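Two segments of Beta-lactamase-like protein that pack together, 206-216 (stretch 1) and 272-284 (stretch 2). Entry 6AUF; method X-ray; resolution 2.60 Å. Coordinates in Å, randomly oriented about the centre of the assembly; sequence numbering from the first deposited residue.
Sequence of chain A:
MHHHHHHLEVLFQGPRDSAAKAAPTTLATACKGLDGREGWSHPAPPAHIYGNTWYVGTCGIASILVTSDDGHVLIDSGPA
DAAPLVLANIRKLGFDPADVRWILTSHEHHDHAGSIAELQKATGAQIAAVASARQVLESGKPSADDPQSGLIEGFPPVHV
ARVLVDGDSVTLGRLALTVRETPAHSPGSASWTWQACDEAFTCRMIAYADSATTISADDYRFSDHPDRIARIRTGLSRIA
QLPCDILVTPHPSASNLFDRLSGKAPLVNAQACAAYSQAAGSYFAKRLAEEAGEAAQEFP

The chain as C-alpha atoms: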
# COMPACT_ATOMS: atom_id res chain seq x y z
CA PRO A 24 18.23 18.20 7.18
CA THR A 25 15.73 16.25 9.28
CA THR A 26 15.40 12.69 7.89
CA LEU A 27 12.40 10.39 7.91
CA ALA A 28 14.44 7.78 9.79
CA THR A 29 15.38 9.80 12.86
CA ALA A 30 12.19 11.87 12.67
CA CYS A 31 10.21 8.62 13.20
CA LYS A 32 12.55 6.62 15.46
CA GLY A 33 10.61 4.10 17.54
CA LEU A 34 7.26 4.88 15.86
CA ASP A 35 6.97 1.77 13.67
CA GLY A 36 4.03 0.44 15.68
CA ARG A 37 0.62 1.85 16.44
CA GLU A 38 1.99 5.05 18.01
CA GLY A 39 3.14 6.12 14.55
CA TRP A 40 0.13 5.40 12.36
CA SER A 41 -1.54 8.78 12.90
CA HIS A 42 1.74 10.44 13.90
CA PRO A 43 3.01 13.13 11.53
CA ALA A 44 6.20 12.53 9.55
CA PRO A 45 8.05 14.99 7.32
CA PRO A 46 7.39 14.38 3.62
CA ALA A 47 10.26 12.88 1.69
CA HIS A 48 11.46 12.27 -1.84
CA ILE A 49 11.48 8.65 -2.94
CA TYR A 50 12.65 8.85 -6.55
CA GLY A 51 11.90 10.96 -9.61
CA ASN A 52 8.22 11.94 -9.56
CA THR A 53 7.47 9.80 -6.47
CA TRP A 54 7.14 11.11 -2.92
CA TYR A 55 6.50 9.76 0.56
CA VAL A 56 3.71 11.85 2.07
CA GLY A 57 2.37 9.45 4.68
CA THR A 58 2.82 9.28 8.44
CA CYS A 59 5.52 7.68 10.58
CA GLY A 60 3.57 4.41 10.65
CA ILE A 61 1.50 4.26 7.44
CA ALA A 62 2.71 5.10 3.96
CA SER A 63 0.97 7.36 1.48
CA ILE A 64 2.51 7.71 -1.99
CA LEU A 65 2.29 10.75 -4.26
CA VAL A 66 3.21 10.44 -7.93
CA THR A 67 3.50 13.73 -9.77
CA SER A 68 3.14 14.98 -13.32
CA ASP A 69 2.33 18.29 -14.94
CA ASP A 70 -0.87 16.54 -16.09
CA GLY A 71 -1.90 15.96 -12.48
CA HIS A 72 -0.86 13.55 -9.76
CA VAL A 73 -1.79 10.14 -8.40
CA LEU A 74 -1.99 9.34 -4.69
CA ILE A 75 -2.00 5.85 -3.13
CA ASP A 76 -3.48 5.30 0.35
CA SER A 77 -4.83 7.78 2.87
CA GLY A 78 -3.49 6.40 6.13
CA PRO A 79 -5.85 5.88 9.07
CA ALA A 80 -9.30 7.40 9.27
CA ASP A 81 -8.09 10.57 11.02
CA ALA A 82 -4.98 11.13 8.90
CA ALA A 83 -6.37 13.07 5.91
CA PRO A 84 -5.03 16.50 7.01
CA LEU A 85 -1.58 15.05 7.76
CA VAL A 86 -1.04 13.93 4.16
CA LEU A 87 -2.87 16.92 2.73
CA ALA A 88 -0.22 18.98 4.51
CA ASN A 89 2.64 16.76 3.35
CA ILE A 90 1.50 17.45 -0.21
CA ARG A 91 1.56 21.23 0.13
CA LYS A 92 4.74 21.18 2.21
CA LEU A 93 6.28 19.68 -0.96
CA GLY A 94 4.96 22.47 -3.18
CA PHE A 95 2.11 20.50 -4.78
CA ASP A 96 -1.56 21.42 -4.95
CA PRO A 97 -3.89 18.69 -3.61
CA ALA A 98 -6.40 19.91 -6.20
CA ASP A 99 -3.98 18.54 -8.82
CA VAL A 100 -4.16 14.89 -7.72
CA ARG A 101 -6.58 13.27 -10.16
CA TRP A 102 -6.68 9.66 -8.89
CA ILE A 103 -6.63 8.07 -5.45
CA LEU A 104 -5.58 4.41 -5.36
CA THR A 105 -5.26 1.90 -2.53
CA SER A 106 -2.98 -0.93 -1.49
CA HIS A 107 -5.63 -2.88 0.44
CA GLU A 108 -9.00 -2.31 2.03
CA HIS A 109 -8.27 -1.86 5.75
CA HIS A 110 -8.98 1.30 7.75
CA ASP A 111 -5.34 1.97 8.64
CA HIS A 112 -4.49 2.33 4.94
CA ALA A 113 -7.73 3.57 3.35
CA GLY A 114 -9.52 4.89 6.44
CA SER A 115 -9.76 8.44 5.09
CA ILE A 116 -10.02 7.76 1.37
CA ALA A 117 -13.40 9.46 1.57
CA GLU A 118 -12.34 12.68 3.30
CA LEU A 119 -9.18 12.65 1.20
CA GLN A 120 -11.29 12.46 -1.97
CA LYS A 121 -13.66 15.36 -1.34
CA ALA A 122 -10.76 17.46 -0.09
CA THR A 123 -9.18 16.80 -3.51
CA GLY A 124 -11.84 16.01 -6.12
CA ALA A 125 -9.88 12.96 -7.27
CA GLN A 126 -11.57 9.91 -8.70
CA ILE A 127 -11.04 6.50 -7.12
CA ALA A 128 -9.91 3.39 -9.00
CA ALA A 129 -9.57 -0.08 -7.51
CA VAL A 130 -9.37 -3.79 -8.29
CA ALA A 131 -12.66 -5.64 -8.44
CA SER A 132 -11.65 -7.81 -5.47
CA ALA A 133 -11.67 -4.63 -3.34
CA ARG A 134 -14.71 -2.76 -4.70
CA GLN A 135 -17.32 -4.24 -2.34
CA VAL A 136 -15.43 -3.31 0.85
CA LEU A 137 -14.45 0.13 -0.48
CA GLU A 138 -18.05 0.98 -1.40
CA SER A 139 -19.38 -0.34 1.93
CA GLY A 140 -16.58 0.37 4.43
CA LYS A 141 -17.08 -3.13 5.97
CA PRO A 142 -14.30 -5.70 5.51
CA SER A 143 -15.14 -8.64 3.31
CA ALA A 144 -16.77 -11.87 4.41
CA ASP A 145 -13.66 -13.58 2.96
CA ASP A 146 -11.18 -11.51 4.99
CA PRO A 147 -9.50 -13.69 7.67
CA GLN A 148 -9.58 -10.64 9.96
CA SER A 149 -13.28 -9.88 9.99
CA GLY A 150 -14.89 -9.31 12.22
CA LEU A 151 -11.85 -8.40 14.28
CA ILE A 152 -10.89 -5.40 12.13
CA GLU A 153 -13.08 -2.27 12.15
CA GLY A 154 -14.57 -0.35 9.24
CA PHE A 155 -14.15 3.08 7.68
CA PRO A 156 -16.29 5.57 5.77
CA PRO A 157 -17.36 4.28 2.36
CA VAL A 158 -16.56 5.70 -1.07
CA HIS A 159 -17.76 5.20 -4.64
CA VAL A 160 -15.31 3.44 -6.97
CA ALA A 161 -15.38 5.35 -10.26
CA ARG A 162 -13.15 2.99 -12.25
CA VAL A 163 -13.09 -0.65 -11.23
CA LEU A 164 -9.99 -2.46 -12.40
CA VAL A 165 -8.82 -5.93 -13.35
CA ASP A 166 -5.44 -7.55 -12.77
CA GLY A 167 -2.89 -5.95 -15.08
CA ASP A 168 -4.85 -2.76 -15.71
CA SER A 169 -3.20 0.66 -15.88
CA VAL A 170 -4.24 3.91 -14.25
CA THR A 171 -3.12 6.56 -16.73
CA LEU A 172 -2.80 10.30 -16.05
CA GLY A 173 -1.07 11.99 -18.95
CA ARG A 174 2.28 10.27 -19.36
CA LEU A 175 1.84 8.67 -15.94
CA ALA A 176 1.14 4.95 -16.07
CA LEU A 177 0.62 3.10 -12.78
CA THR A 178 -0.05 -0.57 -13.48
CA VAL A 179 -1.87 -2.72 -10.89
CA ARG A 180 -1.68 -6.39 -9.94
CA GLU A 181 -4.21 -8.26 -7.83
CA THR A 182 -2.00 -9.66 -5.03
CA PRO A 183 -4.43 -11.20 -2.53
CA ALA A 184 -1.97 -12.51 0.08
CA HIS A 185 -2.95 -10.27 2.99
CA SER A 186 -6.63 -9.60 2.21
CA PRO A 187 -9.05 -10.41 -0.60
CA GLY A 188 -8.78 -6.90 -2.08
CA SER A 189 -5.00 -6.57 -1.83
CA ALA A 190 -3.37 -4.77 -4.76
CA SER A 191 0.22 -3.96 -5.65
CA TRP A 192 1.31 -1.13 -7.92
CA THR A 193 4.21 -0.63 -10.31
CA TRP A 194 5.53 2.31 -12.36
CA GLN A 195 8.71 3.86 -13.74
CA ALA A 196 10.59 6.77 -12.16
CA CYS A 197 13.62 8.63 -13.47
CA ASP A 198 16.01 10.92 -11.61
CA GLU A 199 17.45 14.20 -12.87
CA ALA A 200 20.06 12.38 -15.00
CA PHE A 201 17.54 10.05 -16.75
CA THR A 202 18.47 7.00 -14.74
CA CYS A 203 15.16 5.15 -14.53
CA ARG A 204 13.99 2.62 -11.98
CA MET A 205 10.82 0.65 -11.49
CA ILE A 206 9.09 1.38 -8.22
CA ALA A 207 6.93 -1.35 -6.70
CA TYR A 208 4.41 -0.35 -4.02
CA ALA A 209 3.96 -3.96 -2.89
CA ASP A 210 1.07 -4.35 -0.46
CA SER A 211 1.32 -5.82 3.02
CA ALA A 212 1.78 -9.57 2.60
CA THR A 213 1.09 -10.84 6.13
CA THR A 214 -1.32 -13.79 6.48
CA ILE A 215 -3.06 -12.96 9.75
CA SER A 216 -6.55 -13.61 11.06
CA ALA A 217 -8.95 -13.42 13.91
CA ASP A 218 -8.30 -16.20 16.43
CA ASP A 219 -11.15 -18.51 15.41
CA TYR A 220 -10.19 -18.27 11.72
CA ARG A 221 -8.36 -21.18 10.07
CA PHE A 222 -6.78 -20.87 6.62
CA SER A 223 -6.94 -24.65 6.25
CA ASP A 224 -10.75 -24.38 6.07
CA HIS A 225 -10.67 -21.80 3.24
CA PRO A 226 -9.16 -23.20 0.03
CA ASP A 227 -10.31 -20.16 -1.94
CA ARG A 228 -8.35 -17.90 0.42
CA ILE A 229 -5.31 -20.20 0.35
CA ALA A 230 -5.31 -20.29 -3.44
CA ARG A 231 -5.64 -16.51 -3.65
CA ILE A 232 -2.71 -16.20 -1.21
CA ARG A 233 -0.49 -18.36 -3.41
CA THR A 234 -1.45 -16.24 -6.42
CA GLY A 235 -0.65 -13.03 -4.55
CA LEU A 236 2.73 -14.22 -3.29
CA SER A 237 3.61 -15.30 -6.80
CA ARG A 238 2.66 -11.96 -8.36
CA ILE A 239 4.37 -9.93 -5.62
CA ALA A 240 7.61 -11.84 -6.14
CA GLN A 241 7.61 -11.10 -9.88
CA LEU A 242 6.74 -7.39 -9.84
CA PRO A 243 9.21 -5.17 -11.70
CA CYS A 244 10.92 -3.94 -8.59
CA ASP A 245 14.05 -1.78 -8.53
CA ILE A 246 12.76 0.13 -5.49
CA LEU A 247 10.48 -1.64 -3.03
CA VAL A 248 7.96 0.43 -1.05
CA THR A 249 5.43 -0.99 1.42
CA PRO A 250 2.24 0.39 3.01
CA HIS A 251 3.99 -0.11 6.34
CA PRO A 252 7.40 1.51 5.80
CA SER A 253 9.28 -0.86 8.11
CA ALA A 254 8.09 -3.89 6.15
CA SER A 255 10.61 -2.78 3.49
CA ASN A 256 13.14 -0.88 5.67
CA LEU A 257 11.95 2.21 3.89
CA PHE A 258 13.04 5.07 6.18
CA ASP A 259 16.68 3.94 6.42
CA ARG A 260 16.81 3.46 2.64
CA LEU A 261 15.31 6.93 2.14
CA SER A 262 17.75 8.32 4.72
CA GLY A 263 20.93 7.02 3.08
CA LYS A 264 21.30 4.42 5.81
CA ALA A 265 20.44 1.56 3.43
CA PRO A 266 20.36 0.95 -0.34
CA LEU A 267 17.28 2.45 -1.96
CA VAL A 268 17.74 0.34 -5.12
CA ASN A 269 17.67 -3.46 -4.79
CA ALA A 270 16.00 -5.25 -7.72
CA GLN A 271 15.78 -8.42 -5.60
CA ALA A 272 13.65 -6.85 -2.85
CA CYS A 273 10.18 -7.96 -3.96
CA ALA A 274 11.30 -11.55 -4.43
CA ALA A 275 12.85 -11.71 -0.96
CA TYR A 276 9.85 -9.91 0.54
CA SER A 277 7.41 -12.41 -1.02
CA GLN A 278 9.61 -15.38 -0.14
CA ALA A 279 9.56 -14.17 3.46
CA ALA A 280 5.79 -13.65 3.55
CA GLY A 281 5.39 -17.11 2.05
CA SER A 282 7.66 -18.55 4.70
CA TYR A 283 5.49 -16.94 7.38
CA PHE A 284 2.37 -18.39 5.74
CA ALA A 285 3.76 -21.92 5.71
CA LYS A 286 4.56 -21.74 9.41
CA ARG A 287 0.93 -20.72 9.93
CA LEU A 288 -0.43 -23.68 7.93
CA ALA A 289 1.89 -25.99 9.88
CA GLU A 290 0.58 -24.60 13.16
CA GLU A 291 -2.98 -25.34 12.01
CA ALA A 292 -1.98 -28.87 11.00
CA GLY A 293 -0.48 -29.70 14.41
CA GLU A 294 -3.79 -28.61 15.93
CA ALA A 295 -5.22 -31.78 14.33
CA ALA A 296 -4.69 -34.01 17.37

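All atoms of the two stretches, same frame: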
# COMPACT_ATOMS: atom_id res chain seq x y z
N ILE A 206 9.55 1.39 -9.60
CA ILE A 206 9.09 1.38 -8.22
C ILE A 206 7.94 0.38 -8.10
O ILE A 206 7.08 0.26 -8.98
CB ILE A 206 8.67 2.80 -7.79
CG1 ILE A 206 9.93 3.66 -7.69
CG2 ILE A 206 7.93 2.78 -6.47
CD1 ILE A 206 9.68 5.11 -7.84
N ALA A 207 7.97 -0.39 -7.01
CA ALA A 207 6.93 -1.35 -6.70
C ALA A 207 6.38 -1.00 -5.32
O ALA A 207 7.09 -1.15 -4.32
CB ALA A 207 7.47 -2.78 -6.74
N TYR A 208 5.14 -0.52 -5.28
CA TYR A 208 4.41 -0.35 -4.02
C TYR A 208 3.70 -1.68 -3.73
O TYR A 208 2.52 -1.89 -4.03
CB TYR A 208 3.46 0.83 -4.13
CG TYR A 208 2.82 1.24 -2.82
CD1 TYR A 208 3.59 1.43 -1.67
CD2 TYR A 208 1.44 1.47 -2.73
CE1 TYR A 208 3.01 1.80 -0.46
CE2 TYR A 208 0.85 1.84 -1.53
CZ TYR A 208 1.64 2.01 -0.40
OH TYR A 208 1.06 2.38 0.78
N ALA A 209 4.47 -2.61 -3.16
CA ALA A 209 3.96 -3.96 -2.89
C ALA A 209 3.22 -3.95 -1.56
O ALA A 209 3.78 -3.55 -0.53
CB ALA A 209 5.09 -4.99 -2.87
N ASP A 210 1.96 -4.37 -1.61
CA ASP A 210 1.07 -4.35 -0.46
C ASP A 210 1.63 -5.18 0.70
O ASP A 210 2.50 -6.04 0.52
CB ASP A 210 -0.29 -4.91 -0.87
CG ASP A 210 -1.36 -4.60 0.13
OD1 ASP A 210 -1.08 -3.88 1.12
OD2 ASP A 210 -2.50 -5.06 -0.10
N SER A 211 1.11 -4.91 1.90
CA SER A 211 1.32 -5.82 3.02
C SER A 211 1.07 -7.25 2.57
O SER A 211 0.16 -7.51 1.78
CB SER A 211 0.38 -5.48 4.18
OG SER A 211 0.25 -4.09 4.34
N ALA A 212 1.88 -8.19 3.06
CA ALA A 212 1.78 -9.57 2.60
C ALA A 212 1.60 -10.54 3.76
O ALA A 212 1.83 -11.75 3.60
CB ALA A 212 2.99 -9.96 1.76
N THR A 213 1.18 -10.04 4.92
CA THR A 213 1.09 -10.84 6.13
C THR A 213 -0.22 -11.62 6.13
O THR A 213 -1.29 -11.04 5.91
CB THR A 213 1.18 -9.94 7.36
OG1 THR A 213 0.20 -8.90 7.25
CG2 THR A 213 2.56 -9.28 7.44
N THR A 214 -0.14 -12.93 6.38
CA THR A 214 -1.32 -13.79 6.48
C THR A 214 -1.72 -13.89 7.94
O THR A 214 -1.18 -14.72 8.69
CB THR A 214 -1.05 -15.17 5.91
OG1 THR A 214 0.12 -15.71 6.54
CG2 THR A 214 -0.86 -15.13 4.38
N ILE A 215 -2.67 -13.06 8.35
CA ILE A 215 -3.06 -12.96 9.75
C ILE A 215 -4.58 -12.93 9.82
O ILE A 215 -5.24 -12.51 8.87
CB ILE A 215 -2.45 -11.71 10.45
CG1 ILE A 215 -2.80 -10.43 9.69
CG2 ILE A 215 -0.93 -11.87 10.62
CD1 ILE A 215 -2.10 -9.17 10.23
N SER A 216 -5.12 -13.37 10.95
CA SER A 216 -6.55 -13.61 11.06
C SER A 216 -7.02 -13.33 12.47
O SER A 216 -6.23 -13.24 13.41
CB SER A 216 -6.88 -15.06 10.71
OG SER A 216 -6.38 -15.94 11.71
N ALA A 272 14.36 -7.08 -4.11
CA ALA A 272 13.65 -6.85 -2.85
C ALA A 272 12.29 -7.53 -2.84
O ALA A 272 11.91 -8.16 -1.85
CB ALA A 272 13.49 -5.35 -2.60
N CYS A 273 11.51 -7.37 -3.92
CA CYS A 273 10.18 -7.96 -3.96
C CYS A 273 10.24 -9.48 -3.85
O CYS A 273 9.45 -10.08 -3.12
CB CYS A 273 9.44 -7.55 -5.23
SG CYS A 273 8.94 -5.82 -5.23
N ALA A 274 11.19 -10.11 -4.54
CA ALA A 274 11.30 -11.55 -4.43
C ALA A 274 11.51 -11.94 -2.97
O ALA A 274 10.74 -12.72 -2.41
CB ALA A 274 12.43 -12.09 -5.31
N ALA A 275 12.55 -11.38 -2.35
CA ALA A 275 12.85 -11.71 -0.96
C ALA A 275 11.65 -11.43 -0.06
O ALA A 275 11.28 -12.25 0.79
CB ALA A 275 14.06 -10.90 -0.50
N TYR A 276 11.01 -10.28 -0.26
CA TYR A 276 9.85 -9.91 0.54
C TYR A 276 8.75 -10.97 0.44
O TYR A 276 8.25 -11.46 1.46
CB TYR A 276 9.39 -8.52 0.09
CG TYR A 276 8.13 -7.98 0.68
CD1 TYR A 276 8.08 -7.54 2.01
CD2 TYR A 276 6.99 -7.84 -0.11
CE1 TYR A 276 6.88 -7.01 2.54
CE2 TYR A 276 5.82 -7.31 0.40
CZ TYR A 276 5.76 -6.91 1.71
OH TYR A 276 4.56 -6.40 2.16
N SER A 277 8.40 -11.37 -0.80
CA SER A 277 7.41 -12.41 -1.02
C SER A 277 7.87 -13.76 -0.45
O SER A 277 7.10 -14.47 0.21
CB SER A 277 7.10 -12.53 -2.52
OG SER A 277 6.35 -13.70 -2.81
N GLN A 278 9.12 -14.14 -0.72
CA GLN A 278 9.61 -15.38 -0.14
C GLN A 278 9.41 -15.38 1.37
O GLN A 278 8.94 -16.37 1.95
CB GLN A 278 11.08 -15.58 -0.49
CG GLN A 278 11.69 -16.84 0.06
CD GLN A 278 13.18 -16.93 -0.23
OE1 GLN A 278 13.67 -16.37 -1.21
NE2 GLN A 278 13.92 -17.64 0.63
N ALA A 279 9.70 -14.25 2.01
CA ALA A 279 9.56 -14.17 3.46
C ALA A 279 8.11 -14.30 3.88
O ALA A 279 7.78 -15.09 4.77
CB ALA A 279 10.18 -12.86 3.99
N ALA A 280 7.21 -13.53 3.24
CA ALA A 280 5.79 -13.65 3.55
C ALA A 280 5.31 -15.08 3.34
O ALA A 280 4.52 -15.60 4.14
CB ALA A 280 4.96 -12.68 2.71
N GLY A 281 5.78 -15.73 2.28
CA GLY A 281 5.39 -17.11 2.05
C GLY A 281 5.91 -18.03 3.13
O GLY A 281 5.23 -18.97 3.56
N SER A 282 7.12 -17.76 3.60
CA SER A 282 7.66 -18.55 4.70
C SER A 282 6.78 -18.41 5.94
O SER A 282 6.41 -19.41 6.57
CB SER A 282 9.10 -18.11 4.99
OG SER A 282 9.59 -18.77 6.14
N TYR A 283 6.39 -17.17 6.26
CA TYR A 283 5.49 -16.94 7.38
C TYR A 283 4.20 -17.73 7.21
O TYR A 283 3.73 -18.39 8.14
CB TYR A 283 5.20 -15.44 7.54
CG TYR A 283 4.23 -15.10 8.66
CD1 TYR A 283 4.69 -14.91 9.96
CD2 TYR A 283 2.87 -14.97 8.42
CE1 TYR A 283 3.82 -14.60 11.00
CE2 TYR A 283 1.98 -14.65 9.46
CZ TYR A 283 2.47 -14.47 10.74
OH TYR A 283 1.62 -14.16 11.78
N PHE A 284 3.62 -17.68 6.00
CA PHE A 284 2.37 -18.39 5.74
C PHE A 284 2.51 -19.88 5.98
O PHE A 284 1.61 -20.51 6.55
CB PHE A 284 1.91 -18.11 4.30
CG PHE A 284 0.62 -18.75 3.94
CD1 PHE A 284 -0.46 -18.70 4.81
CD2 PHE A 284 0.45 -19.37 2.70
CE1 PHE A 284 -1.69 -19.28 4.47
CE2 PHE A 284 -0.76 -19.96 2.35
CZ PHE A 284 -1.83 -19.92 3.23
O HOH W 1 3.88 -7.18 4.57
O HOH W 2 2.59 -13.57 5.02

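Residues 272-284 form a continuous helix, and residues 206-216 run alongside it, first as the end of a strand (206-208) and then as an irregular loop. Both segments advance in the same direction: Ala209 lies nearest Cys273, Ala212 nearest Ala280 and Thr214 nearest Phe284. The backbones draw together along the way, from 7.5 Å between the CA atoms of Ala209 and Cys273 to 5.8 Å between those of Ala212 and Ala280. Together the two segments bury 485 Å².

The helix meets the other segment through Cys273, Tyr276, Ala280 and Tyr283, spaced three or four residues apart along one flank, with Phe284 beside Tyr283. Its regular i to i+4 backbone bonds, such as Ala280 N to Tyr276 O (2.9 Å), hold this flank in place. Ala272 is out of reach, so contact begins at Cys273, whose SG lies 3.7 Å from CB of Ala207, an apolar contact near the end of the strand. The same cysteine is covalently bonded to a group elsewhere in the structure.

Tyr276 makes the direct hydrogen bond between the segments. With chi1 in the t well, its side chain extends to the loop, and OH donates to the carbonyl O of Asp210 at 2.7 Å, the acceptor lying at the ring edge. The ring also packs against small side chains, its CE2 atom lying 4.1 Å from CB of Ala209 and 4.1 Å from CB of Ala212. Although Ala212 N is 3.3 Å from Tyr276 OH, the angle is poor for a hydrogen bond; a water instead bridges them, accepting from Ala212 N (2.7 Å) and donating to Tyr276 OH (2.6 Å). The phenol thus acts as both donor and acceptor.

One turn later, Ala280 allows close approach. Its CB is 3.5 Å from CB of Ala212, a methyl-to-methyl contact that accompanies the short backbone separation, and 3.4 Å from the carbonyl O of Ala212. A second water donates to Ala212 O (2.4 Å) and Ala280 O (2.9 Å) and accepts a weak bond from Thr214 N (3.1 Å), tying the loop backbone to a helix carbonyl. At Gly281 a CB would point away from the loop.

Tyr283 and Phe284 receive Thr214, which points toward the helix. Thr214 O sits at the edge of the Tyr283 ring, 3.3 Å from CE2, while Thr214 OG1 is 3.4 Å from Tyr283 CD2 and 3.5 Å from Phe284 CD1. These are van der Waals contacts with ring carbons. Farther out, Ile215 CG2 packs 4.2 Å from Tyr283 CE2, adding an apolar contact.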